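Local coordinates for protein PfVFT1 (Plasmodium falciparum, PDB 5JKQ) that probably binds a small solute between the two lobes of a Venus flytrap fold, although its ligand is unknown, at residues His177-Ile183 with Ile250-Ile256. The protein carries 3 engineered substitutions. Sequence-based numbering, arbitrary orientation.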
loop_
_atom_site.group_PDB
_atom_site.type_symbol
_atom_site.label_atom_id
_atom_site.label_comp_id
_atom_site.label_asym_id
_atom_site.label_seq_id
_atom_site.Cartn_x
_atom_site.Cartn_y
_atom_site.Cartn_z
ATOM N N HIS A 177 5.046 4.104 1.938
ATOM C CA HIS A 177 6.115 4.164 2.927
ATOM C C HIS A 177 7.442 4.073 2.183
ATOM O O HIS A 177 7.505 3.536 1.078
ATOM C CB HIS A 177 5.974 3.058 3.983
ATOM C CG HIS A 177 6.383 1.696 3.513
ATOM N ND1 HIS A 177 5.470 0.740 3.122
ATOM C CD2 HIS A 177 7.603 1.115 3.410
ATOM C CE1 HIS A 177 6.109 -0.364 2.779
ATOM N NE2 HIS A 177 7.405 -0.163 2.943
ATOM N N SER A 178 8.493 4.622 2.781
ATOM C CA SER A 178 9.791 4.694 2.122
ATOM C C SER A 178 10.692 3.530 2.522
ATOM O O SER A 178 10.413 2.814 3.484
ATOM C CB SER A 178 10.474 6.022 2.447
ATOM O OG SER A 178 11.589 6.234 1.599
ATOM N N ASN A 179 11.771 3.351 1.767
ATOM C CA ASN A 179 12.748 2.303 2.034
ATOM C C ASN A 179 14.099 2.898 2.409
ATOM O O ASN A 179 14.728 3.590 1.608
ATOM C CB ASN A 179 12.892 1.390 0.816
ATOM C CG ASN A 179 11.614 0.648 0.495
ATOM O OD1 ASN A 179 11.398 -0.466 0.967
ATOM N ND2 ASN A 179 10.754 1.266 -0.303
ATOM N N LYS A 180 14.536 2.633 3.635
ATOM C CA LYS A 180 15.808 3.150 4.115
ATOM C C LYS A 180 16.931 2.170 3.799
ATOM O O LYS A 180 16.701 0.969 3.653
ATOM C CB LYS A 180 15.738 3.429 5.617
ATOM C CG LYS A 180 14.568 4.320 6.004
ATOM C CD LYS A 180 14.598 4.675 7.476
ATOM C CE LYS A 180 13.359 5.454 7.885
ATOM N NZ LYS A 180 13.196 6.713 7.105
ATOM N N ILE A 181 18.140 2.702 3.673
ATOM C CA ILE A 181 19.312 1.900 3.349
ATOM C C ILE A 181 20.348 2.066 4.447
ATOM O O ILE A 181 20.833 3.172 4.678
ATOM C CB ILE A 181 19.923 2.308 1.987
ATOM C CG1 ILE A 181 18.897 2.106 0.868
ATOM C CG2 ILE A 181 21.189 1.500 1.694
ATOM C CD1 ILE A 181 19.311 2.691 -0.465
HETATM N N MSE A 182 20.675 0.974 5.131
HETATM C CA MSE A 182 21.737 1.019 6.125
HETATM C C MSE A 182 23.014 0.406 5.561
HETATM O O MSE A 182 22.985 -0.613 4.867
HETATM C CB MSE A 182 21.317 0.320 7.420
HETATM C CG MSE A 182 20.910 -1.126 7.310
HETATM SE SE MSE A 182 20.596 -1.833 9.111
HETATM C CE MSE A 182 22.437 -1.858 9.738
ATOM N N ILE A 183 24.134 1.058 5.855
ATOM C CA ILE A 183 25.421 0.701 5.278
ATOM C C ILE A 183 26.547 1.121 6.220
ATOM O O ILE A 183 26.390 2.052 7.009
ATOM C CB ILE A 183 25.610 1.370 3.891
ATOM C CG1 ILE A 183 26.919 0.916 3.236
ATOM C CG2 ILE A 183 25.555 2.894 4.021
ATOM C CD1 ILE A 183 27.075 1.363 1.789
ATOM N N ILE A 250 24.710 -3.634 1.754
ATOM C CA ILE A 250 23.705 -2.777 2.376
ATOM C C ILE A 250 22.558 -3.595 2.947
ATOM O O ILE A 250 22.381 -4.768 2.612
ATOM C CB ILE A 250 23.121 -1.740 1.380
ATOM C CG1 ILE A 250 22.376 -2.434 0.232
ATOM C CG2 ILE A 250 24.225 -0.837 0.848
ATOM C CD1 ILE A 250 21.520 -1.496 -0.588
ATOM N N GLY A 251 21.787 -2.951 3.813
ATOM C CA GLY A 251 20.561 -3.517 4.338
ATOM C C GLY A 251 19.411 -2.585 4.010
ATOM O O GLY A 251 19.474 -1.390 4.304
ATOM N N VAL A 252 18.373 -3.127 3.381
ATOM C CA VAL A 252 17.192 -2.350 3.025
ATOM C C VAL A 252 16.078 -2.632 4.024
ATOM O O VAL A 252 15.723 -3.787 4.262
ATOM C CB VAL A 252 16.694 -2.673 1.605
ATOM C CG1 VAL A 252 15.637 -1.665 1.174
ATOM C CG2 VAL A 252 17.853 -2.683 0.616
ATOM N N ILE A 253 15.526 -1.571 4.602
ATOM C CA ILE A 253 14.529 -1.717 5.651
ATOM C C ILE A 253 13.681 -0.451 5.769
ATOM O O ILE A 253 14.156 0.652 5.503
ATOM C CB ILE A 253 15.209 -2.053 7.001
ATOM C CG1 ILE A 253 14.177 -2.539 8.019
ATOM C CG2 ILE A 253 16.013 -0.856 7.528
ATOM C CD1 ILE A 253 14.778 -3.394 9.114
ATOM N N SER A 254 12.421 -0.619 6.159
ATOM C CA SER A 254 11.473 0.491 6.201
ATOM C C SER A 254 11.544 1.291 7.501
ATOM O O SER A 254 11.039 2.412 7.568
ATOM C CB SER A 254 10.049 -0.031 6.004
ATOM O OG SER A 254 9.951 -0.799 4.817
ATOM N N GLY A 255 12.163 0.719 8.530
ATOM C CA GLY A 255 12.243 1.379 9.822
ATOM C C GLY A 255 13.449 0.986 10.652
ATOM O O GLY A 255 14.070 -0.051 10.420
ATOM N N ILE A 256 13.767 1.832 11.630
ATOM C CA ILE A 256 14.908 1.631 12.516
ATOM C C ILE A 256 14.440 1.659 13.976
ATOM O O ILE A 256 14.218 2.733 14.534
ATOM C CB ILE A 256 15.989 2.719 12.296
ATOM C CG1 ILE A 256 16.436 2.748 10.828
ATOM C CG2 ILE A 256 17.183 2.500 13.219
ATOM C CD1 ILE A 256 17.114 1.470 10.341
#
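Lys180 and Met182 pair with Ile253 and Gly251 through four backbone hydrogen bonds, in two antiparallel hydrogen-bonded pairs around the non-hydrogen-bonded pair Ile181 and Val252. The bonds at Gly251 are nearly straight, and Met182 N reaches Gly251 O at 2.8 Å. The bond from Lys180 N to Ile253 O is short, 2.7 Å, but bent to 140° at the hydrogen. A CA-H...O contact from Val252 CA to Lys180 O adds to the pairing.

Met182, a selenomethionine here, lies over Gly251. Its CG sits between the backbone N and the carbonyl carbon (chi1 58°), which brings CG to 3.3 Å from Gly251 O. Gly251 has no side chain to meet this methylene. The Met182 side chain also touches Leu239 and Ser240 of helix 236-244. On the same face Lys180 extends past the strand end, with CE 3.8 Å from Ser254 O.

The two segments belong to a mixed sheet in one lobe of the Venus flytrap fold. Strand 250-253 lies between strand 175-184, antiparallel to it, and strand 206-209, parallel to it. Helices 212-222 and 236-244 pack on the two faces of this sheet.

Ile181 and Val252 point to the face covered by helix 212-222. Ile181 CG2 meets Ile250 CD1 at 3.8 Å, and the two side chains cross obliquely. Ile250 CG2 lies against both Ile181 CG2 and Ile183 CD1, the latter at 3.7 Å. Val252 CG1 lies 4.1 Å from Asn179 CB. The Asn179 amide bonds Leu272 O, Thr274 OG1 and Asn214 ND2, and Asn214 ND2 also bonds Ser254 OG. Ser254 OG lies oblique to the His177 ring, 3.2 Å from His177 NE2, while ND1 of that ring is hydrogen-bonded to His276.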